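Local coordinates for extracellular solute-binding protein, family 1 (Trichodesmium erythraeum IMS101, PDB 6G7N) that binds ferric iron through tyrosine side chains and probably delivers it to an ABC transporter as the solute-binding component, at residues A[50-58]-A[244-255]; A[123-134]-A[161-171]. All coordinates share one frame; numbering follows the deposited sequence. Where two conformers were deposited one is given.

In the fold
From the N terminus, strand 2-7 is followed by strands 28-33 and 54-58, both of which pair with it in parallel, and strand 54-58 enters contact 1. The chain then passes through strand 96-108 to residues 123-134, which meet residues 161-171 at the far end of helix 140-167; contact 2 thus closes a short loop that is mostly helix. Strand 231-239 leads back to helix 245-255, which closes the much longer loop of contact 1, with contact 2 nested inside it. The contact centres lie about 42 Å apart on opposite sides of the chain's centre, consistent with the two lobes of a periplasmic-binding-protein fold, and both reach the same mixed sheet.

Contact 1 of 2, residues A[50-58]-A[244-255]; sequences SPADVFMTV and NKEGAIKFLEYL
The ring of Phe251 meets Met56 SD at its edge, near the ring plane, while Leu255 CG of the same helix lies over one face, offset toward the rim, and the ring of Phe21 packs with it edge-to-face. Val54 CG2 approaches obliquely, 4.3 Å from Phe251 CD2. In Met56 the bend at the last torsion (chi3 78°) carries the methyl group past Phe251 to the level of Leu255; Met56 CE and Leu255 CD1 meet tip to tip at 3.8 Å. Val54 divides its branches between successive turns: CG2 rests 3.7 Å from Ala248 CB, whereas CG1 is 4.0 Å from Leu252 CD2, the two side chains passing alongside with their ends pointing opposite ways.

At the helix start Asn244 N donates to Asp53 OD1 at 2.8 Å, a fairly straight bond on the syn side of the carboxylate. The carboxylate and the Asn244 amide have planes 84° apart. Asn244 is also the N-cap: its OD1 accepts from Gly247 N at 3.0 Å, with the donor above the carbonyl plane. Asp53 OD2 accepts a hydrogen bond from Asn4 N, so one carboxylate joins the helix start to strand 2-7.

This is helix-on-sheet packing behind a pocket-bearing strand: Thr57 and Val58 line the D-glutamic acid pocket, and Val58 also touches D-alanine. Strand 54-58 lies between strands 2-7 and 231-239. Helix 245-255 packs on one side, where Leu17 of helix 15-25 touches Phe251 and Leu255; Phe55 turns to the other, against helix 36-46.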
loop_
_atom_site.group_PDB
_atom_site.type_symbol
_atom_site.label_atom_id
_atom_site.label_comp_id
_atom_site.label_asym_id
_atom_site.label_seq_id
_atom_site.Cartn_x
_atom_site.Cartn_y
_atom_site.Cartn_z
ATOM N N SER A 50 11.938 3.398 -24.776
ATOM C CA SER A 50 11.373 4.167 -23.665
ATOM C C SER A 50 12.398 5.120 -23.024
ATOM O O SER A 50 13.518 4.702 -22.691
ATOM C CB SER A 50 10.852 3.259 -22.566
ATOM O OG SER A 50 10.214 4.045 -21.563
ATOM N N PRO A 51 12.007 6.382 -22.790
ATOM C CA PRO A 51 12.888 7.277 -22.026
ATOM C C PRO A 51 12.812 7.067 -20.508
ATOM O O PRO A 51 13.571 7.695 -19.791
ATOM C CB PRO A 51 12.381 8.684 -22.372
ATOM C CG PRO A 51 10.979 8.482 -22.837
ATOM C CD PRO A 51 10.825 7.080 -23.339
ATOM N N ALA A 52 11.918 6.212 -20.025
ATOM C CA ALA A 52 11.726 6.090 -18.582
ATOM C C ALA A 52 13.005 5.637 -17.877
ATOM O O ALA A 52 13.671 4.684 -18.286
ATOM C CB ALA A 52 10.582 5.132 -18.275
ATOM N N ASP A 53 13.319 6.318 -16.774
ATOM C CA ASP A 53 14.457 5.966 -15.911
ATOM C C ASP A 53 14.022 5.284 -14.620
ATOM O O ASP A 53 14.645 4.323 -14.170
ATOM C CB ASP A 53 15.259 7.212 -15.534
ATOM C CG ASP A 53 16.074 7.759 -16.688
ATOM O OD1 ASP A 53 16.929 6.992 -17.209
ATOM O OD2 ASP A 53 15.900 8.955 -17.036
ATOM N N VAL A 54 13.002 5.848 -13.978
ATOM C CA VAL A 54 12.463 5.334 -12.701
ATOM C C VAL A 54 10.969 5.146 -12.869
ATOM O O VAL A 54 10.291 6.010 -13.450
ATOM C CB VAL A 54 12.739 6.319 -11.550
ATOM C CG1 VAL A 54 12.093 5.851 -10.254
ATOM C CG2 VAL A 54 14.227 6.517 -11.361
ATOM N N PHE A 55 10.457 4.032 -12.357
ATOM C CA PHE A 55 9.005 3.746 -12.313
ATOM C C PHE A 55 8.624 3.690 -10.829
ATOM O O PHE A 55 9.249 2.971 -10.058
ATOM C CB PHE A 55 8.690 2.410 -13.010
ATOM C CG PHE A 55 7.286 1.933 -12.778
ATOM C CD1 PHE A 55 6.203 2.648 -13.274
ATOM C CD2 PHE A 55 7.023 0.801 -11.999
ATOM C CE1 PHE A 55 4.914 2.247 -13.033
ATOM C CE2 PHE A 55 5.720 0.384 -11.797
ATOM C CZ PHE A 55 4.672 1.107 -12.313
ATOM N N MET A 56 7.577 4.436 -10.468
ATOM C CA MET A 56 7.026 4.395 -9.112
ATOM C C MET A 56 5.525 4.194 -9.128
ATOM O O MET A 56 4.806 4.752 -9.977
ATOM C CB MET A 56 7.339 5.664 -8.326
ATOM C CG MET A 56 8.806 5.840 -8.055
ATOM S SD MET A 56 9.250 7.192 -6.979
ATOM C CE MET A 56 8.857 6.468 -5.405
ATOM N N THR A 57 5.035 3.424 -8.158
ATOM C CA THR A 57 3.604 3.159 -8.037
ATOM C C THR A 57 3.304 2.720 -6.628
ATOM O O THR A 57 4.173 2.742 -5.764
ATOM C CB THR A 57 3.133 2.162 -9.118
ATOM O OG1 THR A 57 1.706 2.163 -9.215
ATOM C CG2 THR A 57 3.605 0.729 -8.836
ATOM N N VAL A 58 2.043 2.355 -6.369
ATOM C CA VAL A 58 1.662 1.774 -5.077
ATOM C C VAL A 58 1.274 0.315 -5.225
ATOM O O VAL A 58 0.726 -0.108 -6.260
ATOM C CB VAL A 58 0.572 2.541 -4.281
ATOM C CG1 VAL A 58 0.877 4.027 -4.280
ATOM C CG2 VAL A 58 -0.816 2.304 -4.832
ATOM N N ASN A 244 19.493 7.055 -18.219
ATOM C CA ASN A 244 20.395 7.585 -17.181
ATOM C C ASN A 244 20.315 6.692 -15.950
ATOM O O ASN A 244 19.765 7.056 -14.899
ATOM C CB ASN A 244 20.017 9.012 -16.823
ATOM C CG ASN A 244 21.062 9.693 -15.967
ATOM O OD1 ASN A 244 22.062 9.078 -15.560
ATOM N ND2 ASN A 244 20.849 10.983 -15.700
ATOM N N LYS A 245 20.905 5.512 -16.061
ATOM C CA LYS A 245 20.900 4.542 -14.973
ATOM C C LYS A 245 21.559 5.094 -13.706
ATOM O O LYS A 245 21.033 4.927 -12.605
ATOM C CB LYS A 245 21.581 3.239 -15.418
ATOM C CG LYS A 245 21.615 2.157 -14.360
ATOM C CD LYS A 245 22.423 0.950 -14.818
ATOM C CE LYS A 245 22.483 -0.098 -13.727
ATOM N NZ LYS A 245 23.110 -1.361 -14.194
ATOM N N GLU A 246 22.676 5.756 -13.878
ATOM C CA GLU A 246 23.393 6.328 -12.743
ATOM C C GLU A 246 22.542 7.360 -11.926
ATOM O O GLU A 246 22.481 7.375 -10.685
ATOM C CB GLU A 246 24.697 6.989 -13.207
ATOM N N GLY A 247 21.850 8.191 -12.696
ATOM C CA GLY A 247 20.971 9.184 -12.104
ATOM C C GLY A 247 19.760 8.535 -11.455
ATOM O O GLY A 247 19.323 8.995 -10.396
ATOM N N ALA A 248 19.242 7.470 -12.073
ATOM C CA ALA A 248 18.101 6.738 -11.513
ATOM C C ALA A 248 18.465 6.135 -10.160
ATOM O O ALA A 248 17.690 6.236 -9.193
ATOM C CB ALA A 248 17.637 5.659 -12.466
ATOM N N ILE A 249 19.654 5.544 -10.062
ATOM C CA ILE A 249 20.125 4.982 -8.783
ATOM C C ILE A 249 20.276 6.095 -7.754
ATOM O O ILE A 249 19.886 5.938 -6.587
ATOM C CB ILE A 249 21.427 4.191 -8.982
ATOM C CG1 ILE A 249 21.194 2.951 -9.869
ATOM C CG2 ILE A 249 22.005 3.807 -7.628
ATOM C CD1 ILE A 249 22.484 2.319 -10.349
ATOM N N LYS A 250 20.854 7.240 -8.166
ATOM C CA LYS A 250 20.987 8.373 -7.228
ATOM C C LYS A 250 19.632 8.802 -6.687
ATOM O O LYS A 250 19.529 9.189 -5.497
ATOM C CB LYS A 250 21.680 9.562 -7.890
ATOM C CG LYS A 250 23.179 9.392 -8.110
ATOM C CD LYS A 250 23.806 10.664 -8.681
ATOM C CE LYS A 250 25.323 10.546 -8.861
ATOM N NZ LYS A 250 25.952 11.821 -9.307
ATOM N N PHE A 251 18.613 8.794 -7.533
ATOM C CA PHE A 251 17.284 9.183 -7.078
ATOM C C PHE A 251 16.733 8.203 -6.048
ATOM O O PHE A 251 16.251 8.651 -4.983
ATOM C CB PHE A 251 16.346 9.320 -8.276
ATOM C CG PHE A 251 14.989 9.855 -7.898
ATOM C CD1 PHE A 251 14.835 11.168 -7.499
ATOM C CD2 PHE A 251 13.865 9.048 -7.922
ATOM C CE1 PHE A 251 13.602 11.686 -7.130
ATOM C CE2 PHE A 251 12.619 9.552 -7.572
ATOM C CZ PHE A 251 12.486 10.866 -7.182
ATOM N N LEU A 252 16.812 6.907 -6.322
ATOM C CA LEU A 252 16.341 5.942 -5.322
ATOM C C LEU A 252 17.086 6.080 -4.006
ATOM O O LEU A 252 16.487 6.026 -2.920
ATOM C CB LEU A 252 16.443 4.512 -5.844
ATOM C CG LEU A 252 15.653 4.173 -7.116
ATOM C CD1 LEU A 252 15.681 2.679 -7.309
ATOM C CD2 LEU A 252 14.207 4.713 -7.062
ATOM N N GLU A 253 18.401 6.260 -4.081
ATOM C CA GLU A 253 19.183 6.417 -2.852
ATOM C C GLU A 253 18.780 7.689 -2.110
ATOM O O GLU A 253 18.689 7.694 -0.881
ATOM C CB GLU A 253 20.660 6.389 -3.154
ATOM C CG GLU A 253 21.131 5.014 -3.573
ATOM C CD GLU A 253 22.610 4.904 -3.919
ATOM O OE1 GLU A 253 23.241 5.923 -4.260
ATOM O OE2 GLU A 253 23.129 3.759 -3.922
ATOM N N TYR A 254 18.544 8.782 -2.836
ATOM C CA TYR A 254 18.081 10.004 -2.198
ATOM C C TYR A 254 16.773 9.788 -1.439
ATOM O O TYR A 254 16.582 10.329 -0.344
ATOM C CB TYR A 254 17.952 11.105 -3.262
ATOM C CG TYR A 254 17.177 12.281 -2.750
ATOM C CD1 TYR A 254 17.707 13.166 -1.821
ATOM C CD2 TYR A 254 15.836 12.454 -3.121
ATOM C CE1 TYR A 254 16.926 14.204 -1.307
ATOM C CE2 TYR A 254 15.075 13.459 -2.610
ATOM C CZ TYR A 254 15.605 14.323 -1.703
ATOM O OH TYR A 254 14.790 15.293 -1.146
ATOM N N LEU A 255 15.874 8.968 -1.992
ATOM C CA LEU A 255 14.581 8.738 -1.355
ATOM C C LEU A 255 14.650 8.099 0.019
ATOM O O LEU A 255 13.675 8.221 0.778
ATOM C CB LEU A 255 13.659 7.924 -2.253
ATOM C CG LEU A 255 13.143 8.626 -3.517
ATOM C CD1 LEU A 255 12.315 7.627 -4.313
ATOM C CD2 LEU A 255 12.327 9.846 -3.193
#

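Contact 2 of 2, residues A[123-134]-A[161-171]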
loop_
_atom_site.group_PDB
_atom_site.type_symbol
_atom_site.label_atom_id
_atom_site.label_comp_id
_atom_site.label_asym_id
_atom_site.label_seq_id
_atom_site.Cartn_x
_atom_site.Cartn_y
_atom_site.Cartn_z
ATOM N N LEU A 123 -12.374 -12.202 11.545
ATOM C CA LEU A 123 -13.421 -11.521 10.786
ATOM C C LEU A 123 -14.357 -12.464 10.040
ATOM O O LEU A 123 -15.420 -12.027 9.585
ATOM C CB LEU A 123 -12.806 -10.517 9.807
ATOM C CG LEU A 123 -11.924 -9.474 10.491
ATOM C CD1 LEU A 123 -11.341 -8.545 9.444
ATOM C CD2 LEU A 123 -12.730 -8.713 11.537
ATOM N N ALA A 124 -14.007 -13.751 9.958
ATOM C CA ALA A 124 -14.905 -14.752 9.374
ATOM C C ALA A 124 -15.878 -15.353 10.368
ATOM O O ALA A 124 -16.720 -16.153 9.963
ATOM C CB ALA A 124 -14.070 -15.866 8.717
ATOM N N GLN A 125 -15.780 -14.994 11.637
ATOM C CA GLN A 125 -16.650 -15.555 12.663
ATOM C C GLN A 125 -18.075 -15.025 12.509
ATOM O O GLN A 125 -18.308 -13.876 12.079
ATOM C CB GLN A 125 -16.101 -15.214 14.036
ATOM C CG GLN A 125 -14.783 -15.894 14.377
ATOM C CD GLN A 125 -14.931 -17.395 14.622
ATOM O OE1 GLN A 125 -15.964 -17.871 15.063
ATOM N NE2 GLN A 125 -13.894 -18.145 14.299
ATOM N N ASN A 126 -19.037 -15.851 12.919
ATOM C CA ASN A 126 -20.475 -15.556 12.789
ATOM C C ASN A 126 -20.903 -14.270 13.492
ATOM O O ASN A 126 -21.892 -13.636 13.077
ATOM C CB ASN A 126 -21.339 -16.705 13.364
ATOM C CG ASN A 126 -21.176 -18.033 12.626
ATOM O OD1 ASN A 126 -20.781 -18.073 11.467
ATOM N ND2 ASN A 126 -21.518 -19.133 13.306
ATOM N N LYS A 127 -20.218 -13.906 14.573
ATOM C CA LYS A 127 -20.551 -12.702 15.311
ATOM C C LYS A 127 -20.513 -11.439 14.458
ATOM O O LYS A 127 -21.157 -10.453 14.805
ATOM C CB LYS A 127 -19.649 -12.537 16.540
ATOM C CG LYS A 127 -18.188 -12.341 16.177
ATOM C CD LYS A 127 -17.270 -12.469 17.382
ATOM C CE LYS A 127 -15.822 -12.435 16.930
ATOM N NZ LYS A 127 -14.868 -12.621 18.046
ATOM N N TRP A 128 -19.790 -11.440 13.335
ATOM C CA TRP A 128 -19.713 -10.268 12.467
ATOM C C TRP A 128 -20.753 -10.258 11.353
ATOM O O TRP A 128 -20.710 -9.375 10.488
ATOM C CB TRP A 128 -18.291 -10.114 11.903
ATOM C CG TRP A 128 -17.260 -9.921 12.948
ATOM C CD1 TRP A 128 -16.205 -10.752 13.229
ATOM C CD2 TRP A 128 -17.143 -8.816 13.844
ATOM N NE1 TRP A 128 -15.443 -10.232 14.222
ATOM C CE2 TRP A 128 -15.979 -9.046 14.636
ATOM C CE3 TRP A 128 -17.864 -7.628 14.031
ATOM C CZ2 TRP A 128 -15.562 -8.167 15.632
ATOM C CZ3 TRP A 128 -17.436 -6.744 15.050
ATOM C CH2 TRP A 128 -16.290 -7.027 15.819
ATOM N N LYS A 129 -21.726 -11.175 11.393
ATOM C CA LYS A 129 -22.712 -11.237 10.309
ATOM C C LYS A 129 -23.455 -9.910 10.181
ATOM O O LYS A 129 -23.927 -9.369 11.183
ATOM C CB LYS A 129 -23.693 -12.397 10.510
ATOM C CG LYS A 129 -24.474 -12.739 9.235
ATOM C CD LYS A 129 -25.283 -14.002 9.392
ATOM C CE LYS A 129 -25.702 -14.549 8.039
ATOM N NZ LYS A 129 -26.706 -13.705 7.369
ATOM N N GLY A 130 -23.538 -9.402 8.949
ATOM C CA GLY A 130 -24.246 -8.153 8.676
ATOM C C GLY A 130 -23.475 -6.906 9.066
ATOM O O GLY A 130 -24.055 -5.824 8.997
ATOM N N LYS A 131 -22.196 -7.043 9.452
ATOM C CA LYS A 131 -21.473 -5.930 10.092
ATOM C C LYS A 131 -20.266 -5.406 9.329
ATOM O O LYS A 131 -19.751 -4.370 9.738
ATOM C CB LYS A 131 -21.067 -6.293 11.532
ATOM C CG LYS A 131 -22.294 -6.500 12.420
ATOM C CD LYS A 131 -22.001 -6.870 13.851
ATOM C CE LYS A 131 -23.302 -6.859 14.662
ATOM N NZ LYS A 131 -23.067 -6.943 16.131
ATOM N N ILE A 132 -19.836 -6.087 8.259
ATOM C CA ILE A 132 -18.544 -5.740 7.628
ATOM C C ILE A 132 -18.778 -4.999 6.328
ATOM O O ILE A 132 -19.589 -5.414 5.494
ATOM C CB ILE A 132 -17.706 -6.996 7.348
ATOM C CG1 ILE A 132 -17.483 -7.757 8.639
ATOM C CG2 ILE A 132 -16.375 -6.627 6.688
ATOM C CD1 ILE A 132 -16.543 -8.932 8.571
ATOM N N VAL A 133 -18.039 -3.901 6.119
ATOM C CA VAL A 133 -17.993 -3.231 4.816
ATOM C C VAL A 133 -16.550 -3.287 4.266
ATOM O O VAL A 133 -15.567 -3.060 4.979
ATOM C CB VAL A 133 -18.542 -1.792 4.859
ATOM C CG1 VAL A 133 -20.059 -1.787 5.066
ATOM C CG2 VAL A 133 -17.858 -0.938 5.889
ATOM N N ILE A 134 -16.454 -3.568 2.974
ATOM C CA ILE A 134 -15.170 -3.611 2.284
ATOM C C ILE A 134 -15.447 -3.387 0.790
ATOM O O ILE A 134 -16.516 -3.725 0.277
ATOM C CB ILE A 134 -14.418 -4.942 2.547
ATOM C CG1 ILE A 134 -12.962 -4.893 2.042
ATOM C CG2 ILE A 134 -15.148 -6.126 1.923
ATOM C CD1 ILE A 134 -12.107 -6.043 2.551
ATOM N N TRP A 161 -12.040 -19.378 5.180
ATOM C CA TRP A 161 -12.049 -18.029 5.778
ATOM C C TRP A 161 -12.841 -17.069 4.902
ATOM O O TRP A 161 -13.718 -16.346 5.387
ATOM C CB TRP A 161 -10.609 -17.506 5.978
ATOM C CG TRP A 161 -10.605 -16.074 6.418
ATOM C CD1 TRP A 161 -10.741 -15.587 7.706
ATOM C CD2 TRP A 161 -10.537 -14.918 5.578
ATOM N NE1 TRP A 161 -10.788 -14.224 7.687
ATOM C CE2 TRP A 161 -10.669 -13.774 6.406
ATOM C CE3 TRP A 161 -10.407 -14.730 4.206
ATOM C CZ2 TRP A 161 -10.635 -12.469 5.888
ATOM C CZ3 TRP A 161 -10.403 -13.448 3.712
ATOM C CH2 TRP A 161 -10.519 -12.345 4.533
ATOM N N ALA A 162 -12.551 -17.066 3.603
ATOM C CA ALA A 162 -13.138 -16.098 2.711
ATOM C C ALA A 162 -14.651 -16.285 2.575
ATOM O O ALA A 162 -15.389 -15.317 2.451
ATOM C CB ALA A 162 -12.464 -16.130 1.361
ATOM N N LYS A 163 -15.085 -17.546 2.612
ATOM C CA LYS A 163 -16.521 -17.883 2.604
ATOM C C LYS A 163 -17.308 -17.300 3.835
ATOM O O LYS A 163 -18.484 -16.848 3.830
ATOM C CB LYS A 163 -16.669 -19.402 2.517
ATOM C CG LYS A 163 -18.077 -19.895 2.247
ATOM C CD LYS A 163 -18.049 -21.178 1.427
ATOM C CE LYS A 163 -19.442 -21.538 0.948
ATOM N NZ LYS A 163 -20.103 -20.390 0.288
ATOM N N GLY A 164 -16.627 -17.324 4.970
ATOM C CA GLY A 164 -17.225 -16.726 6.173
ATOM C C GLY A 164 -17.158 -15.211 6.142
ATOM O O GLY A 164 -18.096 -14.538 6.545
ATOM N N PHE A 165 -16.031 -14.666 5.669
ATOM C CA PHE A 165 -15.867 -13.222 5.560
ATOM C C PHE A 165 -16.912 -12.597 4.653
ATOM O O PHE A 165 -17.594 -11.634 5.012
ATOM C CB PHE A 165 -14.429 -12.949 5.086
ATOM C CG PHE A 165 -14.062 -11.499 5.006
ATOM C CD1 PHE A 165 -13.990 -10.741 6.148
ATOM C CD2 PHE A 165 -13.760 -10.907 3.811
ATOM C CE1 PHE A 165 -13.600 -9.417 6.093
ATOM C CE2 PHE A 165 -13.366 -9.568 3.751
ATOM C CZ PHE A 165 -13.284 -8.833 4.905
ATOM N N VAL A 166 -17.054 -13.149 3.453
ATOM C CA VAL A 166 -18.029 -12.642 2.490
ATOM C C VAL A 166 -19.463 -12.754 3.034
ATOM O O VAL A 166 -20.293 -11.844 2.841
ATOM C CB VAL A 166 -17.867 -13.326 1.139
ATOM C CG1 VAL A 166 -18.998 -12.999 0.185
ATOM C CG2 VAL A 166 -16.534 -12.961 0.512
ATOM N N ARG A 167 -19.754 -13.845 3.745
ATOM C CA ARG A 167 -21.055 -14.023 4.391
ATOM C C ARG A 167 -21.383 -12.900 5.367
ATOM O O ARG A 167 -22.555 -12.652 5.634
ATOM C CB ARG A 167 -21.092 -15.388 5.103
ATOM C CG ARG A 167 -22.228 -15.616 6.101
ATOM C CD ARG A 167 -22.179 -17.042 6.646
ATOM N NE ARG A 167 -23.353 -17.426 7.415
ATOM C CZ ARG A 167 -23.458 -17.269 8.728
ATOM N NH1 ARG A 167 -22.461 -16.745 9.431
ATOM N NH2 ARG A 167 -24.555 -17.656 9.342
ATOM N N ASN A 168 -20.350 -12.243 5.896
ATOM C CA ASN A 168 -20.507 -11.186 6.874
ATOM C C ASN A 168 -20.648 -9.778 6.273
ATOM O O ASN A 168 -20.816 -8.823 7.034
ATOM C CB ASN A 168 -19.340 -11.215 7.851
ATOM C CG ASN A 168 -19.398 -12.404 8.784
ATOM O OD1 ASN A 168 -20.459 -12.985 8.972
ATOM N ND2 ASN A 168 -18.264 -12.734 9.405
ATOM N N PHE A 169 -20.655 -9.642 4.951
ATOM C CA PHE A 169 -20.763 -8.314 4.359
ATOM C C PHE A 169 -22.122 -7.688 4.668
ATOM O O PHE A 169 -23.181 -8.326 4.497
ATOM C CB PHE A 169 -20.607 -8.364 2.847
ATOM C CG PHE A 169 -19.223 -8.677 2.335
ATOM C CD1 PHE A 169 -18.106 -8.798 3.154
ATOM C CD2 PHE A 169 -19.055 -8.851 0.968
ATOM C CE1 PHE A 169 -16.862 -9.064 2.621
ATOM C CE2 PHE A 169 -17.818 -9.104 0.423
ATOM C CZ PHE A 169 -16.718 -9.196 1.258
ATOM N N ALA A 170 -22.108 -6.432 5.114
ATOM C CA ALA A 170 -23.340 -5.684 5.391
ATOM C C ALA A 170 -24.068 -5.271 4.117
ATOM O O ALA A 170 -25.288 -5.094 4.125
ATOM C CB ALA A 170 -23.006 -4.460 6.208
ATOM N N ARG A 171 -23.322 -5.062 3.045
ATOM C CA ARG A 171 -23.846 -4.639 1.763
ATOM C C ARG A 171 -22.885 -5.149 0.690
ATOM O O ARG A 171 -21.726 -5.451 1.007
ATOM C CB ARG A 171 -23.965 -3.096 1.687
ATOM C CG ARG A 171 -22.626 -2.360 1.659
ATOM C CD ARG A 171 -22.801 -0.869 1.596
ATOM N NE ARG A 171 -21.550 -0.215 1.300
ATOM C CZ ARG A 171 -21.407 1.107 1.194
ATOM N NH1 ARG A 171 -22.442 1.916 1.387
ATOM N NH2 ARG A 171 -20.233 1.624 0.871
HETATM O O HOH W 1 -24.876 -13.422 4.416
HETATM O O HOH W 2 -23.808 -10.332 6.279
HETATM O O HOH W 3 -19.148 -4.301 1.480
#
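A single beta bridge pairs Ile132 with Phe169, just beyond a type II beta turn from Trp128 to Lys131 and the end of helix 140-167. Ala170 N donates to Ile132 O at 2.7 Å and Ile132 N to Asn168 O at 3.2 Å. Gly130, with positive phi, occupies the turn position where glycine is favoured. Water 2 accepts from Gly130 N and donates to Arg167 O and Phe169 O, bridging the turn to the chain leaving the helix.

The Phe165 ring takes Ile134 CD1 at its edge, while Ile132 CD1 lies 3.9 Å from Phe165 CE1. Trp161 CH2 lies over one face, offset toward the rim. Because Phe165 CG is anti to the backbone N (chi1 -176°), the ring extends toward these aliphatic groups, and Leu123 runs beside it in the same direction. Ala124 CB sits 3.5 Å from Trp161 CD1, and the indole NE1 of Trp161 is hydrogen-bonded to Tyr120 O. Beyond them, strand 132-133 pairs with strand 191-195 and helix 177-186 touches Val133. On the outer side Lys129 CE lies over one face of the Arg167 guanidinium.

Asn168 ties residues 123-125 to the end of the helix through both N-H groups of its amide. Asn168 ND2 donates to Leu123 O at 2.9 Å, almost in the amide plane, and to Gln125 O at 2.9 Å; Trp128 N reaches Gln125 O from the opposite face of that carbonyl.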